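Local coordinates for protein succinylglutamate desuccinylase/aspartoacylase (Ruegeria sp. TM1040, PDB 3NA6) that is probably a zinc-dependent hydrolase of the succinylglutamate desuccinylase/aspartoacylase family, whose members cleave the amide bond of N-acylated amino acids, at residues H20-L25 with M38-V43; D152-A157 with I272-P277; M175-A180 with G241-D246; S262-L267 with A296-R301. One frame throughout, in Å; residues are numbered along the deposited sequence. Where two conformers were deposited one is given.

Interaction 1: residues H20-L25 with M38-V43; sequences HGFLKL and MIPITV
His20 to Leu25 and Met38 to Val43 are the paired arms of a beta hairpin, strands 17-26 and 36-46, in the large mixed sheet of the catalytic fold. Gly21 with Ile41 and Leu23 with Ile39 are antiparallel hydrogen-bonded pairs, each closed by two N-H to O=C bonds. One of them, Gly21 N to Ile41 O (2.9 Å), is almost straight at 176°. On the face of Leu23, Ile39 and Ile41, Leu23 CD2 meets Ile41 CD1 at 3.8 Å, the two side chains crossing at about a right angle, and helix 122-134 covers Leu23. The other face carries His20, Phe22, Lys24, Met38, Pro40 and Thr42. Bends at chi2 and chi3 fold selenomethionine Met38 back, which brings its CE to 4.0 Å from Phe22 CD2 while its SE lies 3.6 Å from Lys24 CG. His20 and Thr42 run side by side, and Thr42 OG1 hydrogen-bonds His20 ND1 at 2.7 Å, in the plane of the imidazole. Thr293 of a second subunit also bonds this hydroxyl, and Phe261 of a third makes a cation-pi contact with Lys24. The Leu23 face thus meets through apolar contacts, whereas the Thr42 hydroxyl, gripped by two partners, would hold the imidazole's rotation and ties the hairpin to a neighbouring subunit.

Interaction 2: residues D152-A157 with I272-P277; sequences DFVPFA and IDLGEP
With CG anti to the backbone N (chi1 -160°), the Asp152 carboxylate lies against Leu274, whose own CG lies anti to its carbonyl carbon (chi1 -77°) and sends both methyls across to strand 151-153. The two side chains meet obliquely: Leu274 CD1 sits 3.4 Å from Asp152 CG, with both carboxylate oxygens close by. Its other methyl, CD2, turns to the backbone and lies 4.0 Å from Val154 N. Val154 CG1 is 4.0 Å from Leu274 CB and 3.6 Å from Gly275 N. Leu274 and Gly275 are the central residues of a type II beta turn from Asp273 to Glu276, closed by Glu276 N to Asp273 O at 3.0 Å; Glu276 OE1 accepts Asp273 N at 2.9 Å from above the carboxylate plane. The positive phi of Gly275 (88°) suits the third position. The Asp273 carboxylate takes the backbone N-H groups of Ala219 and Arg220 of a second subunit. The contact sets this turn, between strands 266-270 and 277-278, against the end of strand 151-153, which pairs with strand 306-312, and the residue after it. No hydrogen bond spans the segments: the leucine's methyls meet a carboxylate and backbone atoms while a valine methyl lies against its CB and the next peptide N, all by van der Waals contact.

Interaction 3: residues M175-A180 with G241-D246; sequences MQAFNA and GEMQID
Asn179 sits just past the C-terminal end of helix 165-178 in the catalytic alpha/beta fold, at the first residue to leave helical geometry, and its side chain crosses to the loop that leads from helix 219-235 to strand 249-250. CB points toward that loop, and CG stands anti to the backbone N (chi1 -175°), which carries the carboxamide out to Asp246. CG itself lies 3.6 Å from both Asp246 N and Asp246 O. At the tip, OD1 accepts Asp246 N at 2.7 Å in a nearly straight bond (173°), the donor tilted from the carbonyl plane. ND2 returns a bond to Asp246 O at 2.9 Å, with that oxygen in the amide plane. Both polar ends of one amide therefore grip the N-H and C=O of a single residue, which fixes which way round the buried carboxamide is turned. Lys227 of helix 219-235 gives OD1 a second hydrogen bond and forms a salt bridge with Asp246 OD2, so one ammonium serves both segments. Positive phi at Asn179 (61°) turns the chain out of the helix. Two residues earlier, Ala177 O takes part through a bridging water, which donates to it at 2.9 Å and to Gln244 O at 3.0 Å. Beyond it, the selenium of selenomethionine Met243 rests against the methyl of Ala177, SE to CB 4.0 Å.

Interaction 4: residues S262-L267 with A296-R301; sequences SEHDGL and APVEYR
Strand 298-301 runs past the loop 262-265 without a backbone bridge, the nearest CA pairs, Ser262 with Tyr300 and His264 with Val298, standing 8.1 Å apart, and side chains fill the gap. Val298 and Tyr300, both pointing toward the loop, carry the contact. Val298 lays its CG2 methyl over one face of the His264 imidazole in a CH-pi contact, 3.7 Å from the ring centroid and 15° off the normal. Tyr300 OH comes to the edge of the same ring, in its plane, 3.4 Å from His264 CD2. This hydroxyl also accepts Glu263 N at 2.9 Å in a nearly straight bond (172°). The loop is braced from within: Ser262 OG, anti to its backbone N (chi1 -174°), donates to His264 O at 2.7 Å, in the carbonyl plane on a lone pair. Within this chain, strand 298-301 is an outermost strand of its antiparallel sheet, with strand 283-288 beside it. Arg292 of a neighbouring subunit bonds Glu263 O and packs on His264. The tyrosine hydroxyl thus ties down a loop N-H while the valine methyl seats the imidazole, a polar and an apolar grip from the same side of one strand.

Interaction 1 belongs to the large mixed sheet, as does strand 156-160 at the end of interaction 2, but their centres are 35 Å apart, on opposite sides of the chain's centre. Interaction 2 joins the catalytic fold to the C-terminal beta region that holds interaction 4; the nearest atoms of these two lie about 8 Å apart. Interactions 2 and 3 touch directly, with Ala157 CB 3.8 Å from Phe178 CD1 where helix 165-178 packs on strand 156-160. The side chain of Phe153 lies near His59, Glu62 and His145, a possible vacant metal site consistent with a zinc hydrolase, while Met243 in interaction 3 is about 12 Å from the bound calcium ion.

Interaction 1: residues H20-L25 with M38-V43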
loop_
_atom_site.group_PDB
_atom_site.type_symbol
_atom_site.label_atom_id
_atom_site.label_comp_id
_atom_site.label_asym_id
_atom_site.label_seq_id
_atom_site.Cartn_x
_atom_site.Cartn_y
_atom_site.Cartn_z
ATOM N N HIS A 20 -32.676 -2.111 18.988
ATOM C CA HIS A 20 -31.272 -2.057 18.602
ATOM C C HIS A 20 -31.129 -2.713 17.239
ATOM O O HIS A 20 -31.555 -3.855 17.031
ATOM C CB HIS A 20 -30.389 -2.835 19.586
ATOM C CG HIS A 20 -30.573 -2.457 21.030
ATOM N ND1 HIS A 20 -30.231 -1.215 21.532
ATOM C CD2 HIS A 20 -30.987 -3.192 22.095
ATOM C CE1 HIS A 20 -30.460 -1.196 22.833
ATOM N NE2 HIS A 20 -30.912 -2.383 23.204
ATOM N N GLY A 21 -30.517 -2.000 16.310
ATOM C CA GLY A 21 -30.320 -2.530 14.982
ATOM C C GLY A 21 -29.338 -1.721 14.185
ATOM O O GLY A 21 -28.340 -1.252 14.736
ATOM N N PHE A 22 -29.617 -1.590 12.882
ATOM C CA PHE A 22 -28.690 -0.990 11.935
ATOM C C PHE A 22 -29.386 -0.161 10.884
ATOM O O PHE A 22 -30.509 -0.432 10.528
ATOM C CB PHE A 22 -27.857 -2.065 11.224
ATOM C CG PHE A 22 -27.244 -3.057 12.173
ATOM C CD1 PHE A 22 -26.042 -2.775 12.816
ATOM C CD2 PHE A 22 -27.916 -4.226 12.496
ATOM C CE1 PHE A 22 -25.515 -3.654 13.743
ATOM C CE2 PHE A 22 -27.385 -5.100 13.431
ATOM C CZ PHE A 22 -26.180 -4.805 14.038
ATOM N N LEU A 23 -28.695 0.872 10.410
ATOM C CA LEU A 23 -29.020 1.493 9.152
ATOM C C LEU A 23 -28.225 0.749 8.064
ATOM O O LEU A 23 -26.987 0.812 8.009
ATOM C CB LEU A 23 -28.616 2.973 9.190
ATOM C CG LEU A 23 -29.253 3.791 10.326
ATOM C CD1 LEU A 23 -28.828 5.239 10.242
ATOM C CD2 LEU A 23 -30.757 3.684 10.312
ATOM N N LYS A 24 -28.925 0.003 7.239
ATOM C CA LYS A 24 -28.301 -0.721 6.144
ATOM C C LYS A 24 -28.130 0.158 4.917
ATOM O O LYS A 24 -29.102 0.569 4.265
ATOM C CB LYS A 24 -29.137 -1.948 5.806
ATOM C CG LYS A 24 -28.503 -2.949 4.835
ATOM C CD LYS A 24 -29.340 -4.281 4.850
ATOM C CE LYS A 24 -29.804 -4.719 3.470
ATOM N NZ LYS A 24 -30.392 -3.703 2.526
ATOM N N LEU A 25 -26.881 0.465 4.620
ATOM C CA LEU A 25 -26.545 1.274 3.453
ATOM C C LEU A 25 -25.920 0.334 2.450
ATOM O O LEU A 25 -24.816 -0.155 2.682
ATOM C CB LEU A 25 -25.565 2.362 3.889
ATOM C CG LEU A 25 -24.820 3.222 2.886
ATOM C CD1 LEU A 25 -25.796 3.771 1.899
ATOM C CD2 LEU A 25 -24.101 4.304 3.705
HETATM N N MSE A 38 -23.344 -1.469 7.715
HETATM C CA MSE A 38 -24.359 -1.673 8.734
HETATM C C MSE A 38 -24.130 -0.702 9.906
HETATM O O MSE A 38 -23.405 -1.005 10.841
HETATM C CB MSE A 38 -24.312 -3.136 9.214
HETATM C CG MSE A 38 -24.514 -4.139 8.091
HETATM SE SE MSE A 38 -26.385 -4.182 7.491
HETATM C CE MSE A 38 -27.015 -5.506 8.788
ATOM N N ILE A 39 -24.758 0.472 9.855
ATOM C CA ILE A 39 -24.478 1.513 10.862
ATOM C C ILE A 39 -25.281 1.245 12.156
ATOM O O ILE A 39 -26.490 1.253 12.107
ATOM C CB ILE A 39 -24.856 2.902 10.332
ATOM C CG1 ILE A 39 -24.135 3.179 9.023
ATOM C CG2 ILE A 39 -24.512 3.991 11.368
ATOM C CD1 ILE A 39 -24.455 4.550 8.445
ATOM N N PRO A 40 -24.622 1.049 13.321
ATOM C CA PRO A 40 -25.421 0.721 14.509
ATOM C C PRO A 40 -26.320 1.859 14.910
ATOM O O PRO A 40 -25.938 3.020 14.796
ATOM C CB PRO A 40 -24.367 0.467 15.581
ATOM C CG PRO A 40 -23.218 -0.070 14.781
ATOM C CD PRO A 40 -23.194 0.889 13.614
ATOM N N ILE A 41 -27.517 1.510 15.365
ATOM C CA ILE A 41 -28.482 2.491 15.809
ATOM C C ILE A 41 -29.346 1.879 16.905
ATOM O O ILE A 41 -29.665 0.697 16.859
ATOM C CB ILE A 41 -29.344 3.017 14.622
ATOM C CG1 ILE A 41 -30.292 4.156 15.076
ATOM C CG2 ILE A 41 -30.098 1.876 13.923
ATOM C CD1 ILE A 41 -30.856 4.941 13.890
ATOM N N THR A 42 -29.678 2.686 17.908
ATOM C CA THR A 42 -30.643 2.308 18.926
ATOM C C THR A 42 -31.718 3.389 18.976
ATOM O O THR A 42 -31.411 4.592 18.940
ATOM C CB THR A 42 -29.986 2.163 20.314
ATOM O OG1 THR A 42 -29.213 0.962 20.365
ATOM C CG2 THR A 42 -31.049 2.093 21.393
ATOM N N VAL A 43 -32.973 2.972 19.025
ATOM C CA VAL A 43 -34.092 3.903 19.257
ATOM C C VAL A 43 -34.752 3.501 20.543
ATOM O O VAL A 43 -35.049 2.301 20.754
ATOM C CB VAL A 43 -35.123 3.901 18.133
ATOM C CG1 VAL A 43 -36.288 4.869 18.472
ATOM C CG2 VAL A 43 -34.437 4.258 16.811
#

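Interaction 2: residues D152-A157 with I272-P277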
loop_
_atom_site.group_PDB
_atom_site.type_symbol
_atom_site.label_atom_id
_atom_site.label_comp_id
_atom_site.label_asym_id
_atom_site.label_seq_id
_atom_site.Cartn_x
_atom_site.Cartn_y
_atom_site.Cartn_z
ATOM N N ASP A 152 -5.622 18.353 20.481
ATOM C CA ASP A 152 -6.184 18.205 21.842
ATOM C C ASP A 152 -6.713 19.548 22.272
ATOM O O ASP A 152 -6.141 20.560 21.933
ATOM C CB ASP A 152 -5.113 17.679 22.773
ATOM C CG ASP A 152 -5.669 17.034 24.037
ATOM O OD1 ASP A 152 -6.900 17.008 24.239
ATOM O OD2 ASP A 152 -4.830 16.598 24.857
ATOM N N PHE A 153 -7.850 19.542 22.953
ATOM C CA PHE A 153 -8.551 20.738 23.375
ATOM C C PHE A 153 -8.872 20.655 24.855
ATOM O O PHE A 153 -9.094 19.565 25.379
ATOM C CB PHE A 153 -9.907 20.838 22.667
ATOM C CG PHE A 153 -9.839 21.185 21.230
ATOM C CD1 PHE A 153 -9.790 20.204 20.274
ATOM C CD2 PHE A 153 -9.908 22.508 20.815
ATOM C CE1 PHE A 153 -9.774 20.522 18.938
ATOM C CE2 PHE A 153 -9.896 22.824 19.455
ATOM C CZ PHE A 153 -9.827 21.808 18.526
ATOM N N VAL A 154 -8.955 21.805 25.530
ATOM C CA VAL A 154 -9.616 21.831 26.826
ATOM C C VAL A 154 -11.061 21.374 26.585
ATOM O O VAL A 154 -11.612 21.642 25.516
ATOM C CB VAL A 154 -9.582 23.227 27.511
ATOM C CG1 VAL A 154 -8.143 23.589 27.882
ATOM C CG2 VAL A 154 -10.205 24.300 26.634
ATOM N N PRO A 155 -11.687 20.683 27.573
ATOM C CA PRO A 155 -13.004 20.106 27.274
ATOM C C PRO A 155 -14.114 21.125 27.339
ATOM O O PRO A 155 -14.442 21.589 28.435
ATOM C CB PRO A 155 -13.163 19.026 28.325
ATOM C CG PRO A 155 -12.298 19.530 29.524
ATOM C CD PRO A 155 -11.147 20.240 28.874
ATOM N N PHE A 156 -14.655 21.518 26.173
ATOM C CA PHE A 156 -15.752 22.505 26.149
ATOM C C PHE A 156 -17.041 22.027 25.480
ATOM O O PHE A 156 -17.044 21.132 24.627
ATOM C CB PHE A 156 -15.306 23.891 25.614
ATOM C CG PHE A 156 -14.889 23.904 24.184
ATOM C CD1 PHE A 156 -15.829 23.988 23.173
ATOM C CD2 PHE A 156 -13.554 23.860 23.835
ATOM C CE1 PHE A 156 -15.426 24.024 21.824
ATOM C CE2 PHE A 156 -13.161 23.895 22.504
ATOM C CZ PHE A 156 -14.101 23.974 21.506
ATOM N N ALA A 157 -18.147 22.616 25.908
ATOM C CA ALA A 157 -19.395 22.574 25.129
ATOM C C ALA A 157 -19.498 23.922 24.407
ATOM O O ALA A 157 -19.116 24.967 24.984
ATOM C CB ALA A 157 -20.565 22.375 26.051
ATOM N N ILE A 272 3.741 25.075 27.348
ATOM C CA ILE A 272 2.757 25.087 28.437
ATOM C C ILE A 272 1.691 24.040 28.082
ATOM O O ILE A 272 1.540 23.670 26.913
ATOM C CB ILE A 272 2.105 26.485 28.675
ATOM C CG1 ILE A 272 1.130 26.839 27.558
ATOM C CG2 ILE A 272 3.183 27.610 28.942
ATOM C CD1 ILE A 272 1.741 26.970 26.229
ATOM N N ASP A 273 0.958 23.560 29.070
ATOM C CA ASP A 273 -0.043 22.537 28.819
ATOM C C ASP A 273 -1.455 23.103 28.792
ATOM O O ASP A 273 -1.667 24.265 29.123
ATOM C CB ASP A 273 0.137 21.394 29.827
ATOM C CG ASP A 273 1.458 20.640 29.612
ATOM O OD1 ASP A 273 1.894 20.551 28.427
ATOM O OD2 ASP A 273 2.051 20.138 30.607
ATOM N N LEU A 274 -2.412 22.276 28.373
ATOM C CA LEU A 274 -3.791 22.693 28.184
ATOM C C LEU A 274 -4.358 23.332 29.438
ATOM O O LEU A 274 -4.207 22.811 30.536
ATOM C CB LEU A 274 -4.680 21.510 27.739
ATOM C CG LEU A 274 -4.576 21.058 26.278
ATOM C CD1 LEU A 274 -5.434 19.790 26.011
ATOM C CD2 LEU A 274 -5.016 22.187 25.351
ATOM N N GLY A 275 -4.980 24.493 29.257
ATOM C CA GLY A 275 -5.598 25.195 30.341
ATOM C C GLY A 275 -4.677 26.134 31.074
ATOM O O GLY A 275 -5.150 26.936 31.822
ATOM N N GLU A 276 -3.364 26.043 30.851
ATOM C CA GLU A 276 -2.397 26.859 31.588
ATOM C C GLU A 276 -2.210 28.234 30.963
ATOM O O GLU A 276 -2.364 28.400 29.760
ATOM C CB GLU A 276 -1.053 26.129 31.693
ATOM C CG GLU A 276 -1.127 24.873 32.520
ATOM C CD GLU A 276 0.175 24.061 32.553
ATOM O OE1 GLU A 276 1.166 24.406 31.847
ATOM O OE2 GLU A 276 0.198 23.058 33.300
ATOM N N PRO A 277 -1.887 29.243 31.786
ATOM C CA PRO A 277 -1.765 30.620 31.297
ATOM C C PRO A 277 -0.481 30.924 30.501
ATOM O O PRO A 277 0.547 30.278 30.683
ATOM C CB PRO A 277 -1.800 31.463 32.585
ATOM C CG PRO A 277 -1.329 30.563 33.653
ATOM C CD PRO A 277 -1.598 29.129 33.224
#

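Interaction 3: residues M175-A180 with G241-D246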
loop_
_atom_site.group_PDB
_atom_site.type_symbol
_atom_site.label_atom_id
_atom_site.label_comp_id
_atom_site.label_asym_id
_atom_site.label_seq_id
_atom_site.Cartn_x
_atom_site.Cartn_y
_atom_site.Cartn_z
HETATM N N MSE A 175 -26.252 24.580 26.006
HETATM C CA MSE A 175 -24.805 24.461 26.186
HETATM C C MSE A 175 -24.465 24.660 27.646
HETATM O O MSE A 175 -23.659 23.903 28.188
HETATM C CB MSE A 175 -24.068 25.473 25.280
HETATM C CG MSE A 175 -22.526 25.473 25.409
HETATM SE SE MSE A 175 -21.933 26.570 26.897
HETATM C CE MSE A 175 -22.205 28.278 25.957
ATOM N N GLN A 176 -25.060 25.676 28.290
ATOM C CA GLN A 176 -24.913 25.831 29.728
ATOM C C GLN A 176 -25.357 24.597 30.512
ATOM O O GLN A 176 -24.685 24.237 31.486
ATOM C CB GLN A 176 -25.683 27.029 30.274
ATOM C CG GLN A 176 -25.176 28.355 29.786
ATOM C CD GLN A 176 -25.776 29.501 30.569
ATOM O OE1 GLN A 176 -26.987 29.545 30.837
ATOM N NE2 GLN A 176 -24.933 30.433 30.945
ATOM N N ALA A 177 -26.492 23.988 30.137
ATOM C CA ALA A 177 -26.956 22.782 30.830
ATOM C C ALA A 177 -25.912 21.664 30.731
ATOM O O ALA A 177 -25.723 20.927 31.685
ATOM C CB ALA A 177 -28.283 22.278 30.263
ATOM N N PHE A 178 -25.283 21.521 29.559
ATOM C CA PHE A 178 -24.245 20.483 29.357
ATOM C C PHE A 178 -23.193 20.599 30.446
ATOM O O PHE A 178 -22.767 19.597 31.023
ATOM C CB PHE A 178 -23.579 20.616 27.974
ATOM C CG PHE A 178 -22.748 19.408 27.567
ATOM C CD1 PHE A 178 -21.440 19.273 28.001
ATOM C CD2 PHE A 178 -23.272 18.428 26.723
ATOM C CE1 PHE A 178 -20.666 18.165 27.615
ATOM C CE2 PHE A 178 -22.528 17.329 26.338
ATOM C CZ PHE A 178 -21.202 17.196 26.782
ATOM N N ASN A 179 -22.805 21.840 30.732
ATOM C CA ASN A 179 -21.971 22.177 31.883
ATOM C C ASN A 179 -20.597 21.495 31.851
ATOM O O ASN A 179 -20.129 20.879 32.836
ATOM C CB ASN A 179 -22.737 21.898 33.179
ATOM C CG ASN A 179 -21.985 22.340 34.437
ATOM O OD1 ASN A 179 -21.756 21.524 35.326
ATOM N ND2 ASN A 179 -21.597 23.615 34.507
ATOM N N ALA A 180 -19.939 21.620 30.705
ATOM C CA ALA A 180 -18.572 21.103 30.558
ATOM C C ALA A 180 -17.662 22.005 31.386
ATOM O O ALA A 180 -18.080 23.089 31.833
ATOM C CB ALA A 180 -18.140 21.071 29.078
ATOM N N GLY A 241 -34.791 13.780 36.363
ATOM C CA GLY A 241 -33.778 13.759 37.422
ATOM C C GLY A 241 -33.203 15.143 37.637
ATOM O O GLY A 241 -33.671 16.097 37.039
ATOM N N GLU A 242 -32.198 15.258 38.498
ATOM C CA GLU A 242 -31.578 16.553 38.747
ATOM C C GLU A 242 -30.261 16.607 38.000
ATOM O O GLU A 242 -29.528 15.627 37.926
ATOM C CB GLU A 242 -31.401 16.831 40.253
ATOM C CG GLU A 242 -30.112 16.313 40.880
ATOM C CD GLU A 242 -30.172 16.270 42.409
ATOM O OE1 GLU A 242 -31.264 16.503 42.977
ATOM O OE2 GLU A 242 -29.131 15.990 43.035
HETATM N N MSE A 243 -29.995 17.765 37.420
HETATM C CA MSE A 243 -28.799 17.966 36.648
HETATM C C MSE A 243 -27.604 18.089 37.568
HETATM O O MSE A 243 -27.755 18.473 38.708
HETATM C CB MSE A 243 -28.965 19.223 35.835
HETATM C CG MSE A 243 -30.117 19.115 34.817
HETATM SE SE MSE A 243 -29.871 20.467 33.479
HETATM C CE MSE A 243 -30.054 22.028 34.714
ATOM N N GLN A 244 -26.424 17.736 37.080
ATOM C CA GLN A 244 -25.200 17.943 37.833
ATOM C C GLN A 244 -24.678 19.270 37.358
ATOM O O GLN A 244 -24.524 19.480 36.143
ATOM C CB GLN A 244 -24.155 16.862 37.536
ATOM C CG GLN A 244 -24.595 15.412 37.765
ATOM C CD GLN A 244 -23.619 14.393 37.125
ATOM O OE1 GLN A 244 -23.980 13.673 36.173
ATOM N NE2 GLN A 244 -22.368 14.371 37.617
ATOM N N ILE A 245 -24.413 20.165 38.302
ATOM C CA ILE A 245 -23.894 21.495 38.022
ATOM C C ILE A 245 -22.597 21.718 38.771
ATOM O O ILE A 245 -22.563 21.709 39.991
ATOM C CB ILE A 245 -24.855 22.591 38.434
ATOM C CG1 ILE A 245 -26.201 22.435 37.700
ATOM C CG2 ILE A 245 -24.236 23.974 38.142
ATOM C CD1 ILE A 245 -27.380 23.202 38.369
ATOM N N ASP A 246 -21.525 21.925 38.022
ATOM C CA ASP A 246 -20.229 22.251 38.576
ATOM C C ASP A 246 -19.780 23.593 37.996
ATOM O O ASP A 246 -20.403 24.124 37.077
ATOM C CB ASP A 246 -19.231 21.156 38.189
ATOM C CG ASP A 246 -19.626 19.796 38.719
ATOM O OD1 ASP A 246 -19.592 19.627 39.940
ATOM O OD2 ASP A 246 -19.978 18.892 37.930
HETATM O O HOH W 1 -26.209 21.430 34.538
#

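Interaction 4: residues S262-L267 with A296-R301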
loop_
_atom_site.group_PDB
_atom_site.type_symbol
_atom_site.label_atom_id
_atom_site.label_comp_id
_atom_site.label_asym_id
_atom_site.label_seq_id
_atom_site.Cartn_x
_atom_site.Cartn_y
_atom_site.Cartn_z
ATOM N N SER A 262 2.668 26.149 12.016
ATOM C CA SER A 262 4.058 25.822 11.803
ATOM C C SER A 262 4.425 26.033 10.349
ATOM O O SER A 262 3.661 25.669 9.459
ATOM C CB SER A 262 4.371 24.386 12.152
ATOM O OG SER A 262 5.766 24.192 12.040
ATOM N N GLU A 263 5.618 26.581 10.130
ATOM C CA GLU A 263 6.191 26.698 8.788
ATOM C C GLU A 263 7.312 25.666 8.579
ATOM O O GLU A 263 8.087 25.785 7.618
ATOM C CB GLU A 263 6.690 28.128 8.550
ATOM C CG GLU A 263 5.557 29.160 8.503
ATOM C CD GLU A 263 6.000 30.580 8.082
ATOM O OE1 GLU A 263 7.150 30.962 8.357
ATOM O OE2 GLU A 263 5.177 31.317 7.486
ATOM N N HIS A 264 7.386 24.657 9.471
ATOM C CA HIS A 264 8.492 23.692 9.500
ATOM C C HIS A 264 8.031 22.313 9.948
ATOM O O HIS A 264 7.202 22.211 10.827
ATOM C CB HIS A 264 9.549 24.163 10.492
ATOM C CG HIS A 264 10.119 25.509 10.187
ATOM N ND1 HIS A 264 11.226 25.686 9.379
ATOM C CD2 HIS A 264 9.738 26.745 10.581
ATOM C CE1 HIS A 264 11.503 26.973 9.293
ATOM N NE2 HIS A 264 10.613 27.640 10.005
ATOM N N ASP A 265 8.565 21.259 9.343
ATOM C CA ASP A 265 8.398 19.908 9.872
ATOM C C ASP A 265 9.424 19.761 10.975
ATOM O O ASP A 265 10.572 20.178 10.817
ATOM C CB ASP A 265 8.721 18.828 8.830
ATOM C CG ASP A 265 7.861 18.930 7.563
ATOM O OD1 ASP A 265 6.668 19.235 7.657
ATOM O OD2 ASP A 265 8.397 18.691 6.461
ATOM N N GLY A 266 9.038 19.141 12.070
ATOM C CA GLY A 266 10.019 18.717 13.041
ATOM C C GLY A 266 9.456 18.084 14.283
ATOM O O GLY A 266 8.275 17.663 14.322
ATOM N N LEU A 267 10.336 18.026 15.278
ATOM C CA LEU A 267 10.058 17.560 16.627
ATOM C C LEU A 267 9.357 18.675 17.392
ATOM O O LEU A 267 9.908 19.745 17.602
ATOM C CB LEU A 267 11.368 17.183 17.340
ATOM C CG LEU A 267 11.288 16.671 18.787
ATOM C CD1 LEU A 267 10.425 15.433 18.808
ATOM C CD2 LEU A 267 12.677 16.397 19.417
ATOM N N ALA A 296 19.530 25.787 16.223
ATOM C CA ALA A 296 18.552 26.516 17.023
ATOM C C ALA A 296 17.141 26.138 16.571
ATOM O O ALA A 296 16.864 26.035 15.370
ATOM C CB ALA A 296 18.755 28.045 16.908
ATOM N N PRO A 297 16.242 25.924 17.523
ATOM C CA PRO A 297 14.853 25.554 17.207
ATOM C C PRO A 297 14.075 26.746 16.677
ATOM O O PRO A 297 14.513 27.852 16.867
ATOM C CB PRO A 297 14.298 25.133 18.558
ATOM C CG PRO A 297 15.104 25.886 19.578
ATOM C CD PRO A 297 16.451 26.171 18.964
ATOM N N VAL A 298 12.951 26.532 16.000
ATOM C CA VAL A 298 12.076 27.639 15.574
ATOM C C VAL A 298 11.094 27.837 16.689
ATOM O O VAL A 298 10.561 26.874 17.219
ATOM C CB VAL A 298 11.327 27.318 14.263
ATOM C CG1 VAL A 298 10.396 28.455 13.860
ATOM C CG2 VAL A 298 12.332 27.034 13.127
ATOM N N GLU A 299 10.826 29.090 17.031
ATOM C CA GLU A 299 9.990 29.419 18.183
ATOM C C GLU A 299 8.673 30.037 17.784
ATOM O O GLU A 299 8.618 30.816 16.851
ATOM C CB GLU A 299 10.749 30.418 19.074
ATOM C CG GLU A 299 12.046 29.885 19.622
ATOM C CD GLU A 299 12.700 30.790 20.651
ATOM O OE1 GLU A 299 12.591 32.026 20.534
ATOM O OE2 GLU A 299 13.334 30.243 21.573
ATOM N N TYR A 300 7.605 29.667 18.490
ATOM C CA TYR A 300 6.291 30.232 18.278
ATOM C C TYR A 300 5.857 30.891 19.595
ATOM O O TYR A 300 5.847 30.246 20.656
ATOM C CB TYR A 300 5.325 29.167 17.714
ATOM C CG TYR A 300 5.760 28.756 16.305
ATOM C CD1 TYR A 300 5.431 29.553 15.206
ATOM C CD2 TYR A 300 6.569 27.636 16.074
ATOM C CE1 TYR A 300 5.859 29.223 13.910
ATOM C CE2 TYR A 300 7.002 27.287 14.755
ATOM C CZ TYR A 300 6.663 28.106 13.693
ATOM O OH TYR A 300 7.049 27.819 12.387
ATOM N N ARG A 301 5.575 32.196 19.521
ATOM C CA ARG A 301 5.281 33.019 20.704
ATOM C C ARG A 301 3.819 33.462 20.756
ATOM O O ARG A 301 3.160 33.556 19.723
ATOM C CB ARG A 301 6.218 34.221 20.745
ATOM C CG ARG A 301 7.608 33.800 21.104
ATOM C CD ARG A 301 8.585 34.937 21.257
ATOM N NE ARG A 301 9.889 34.352 21.555
ATOM C CZ ARG A 301 10.301 34.014 22.771
ATOM N NH1 ARG A 301 9.546 34.252 23.840
ATOM N NH2 ARG A 301 11.484 33.456 22.915
HETATM O O HOH W 2 7.708 29.969 11.315
#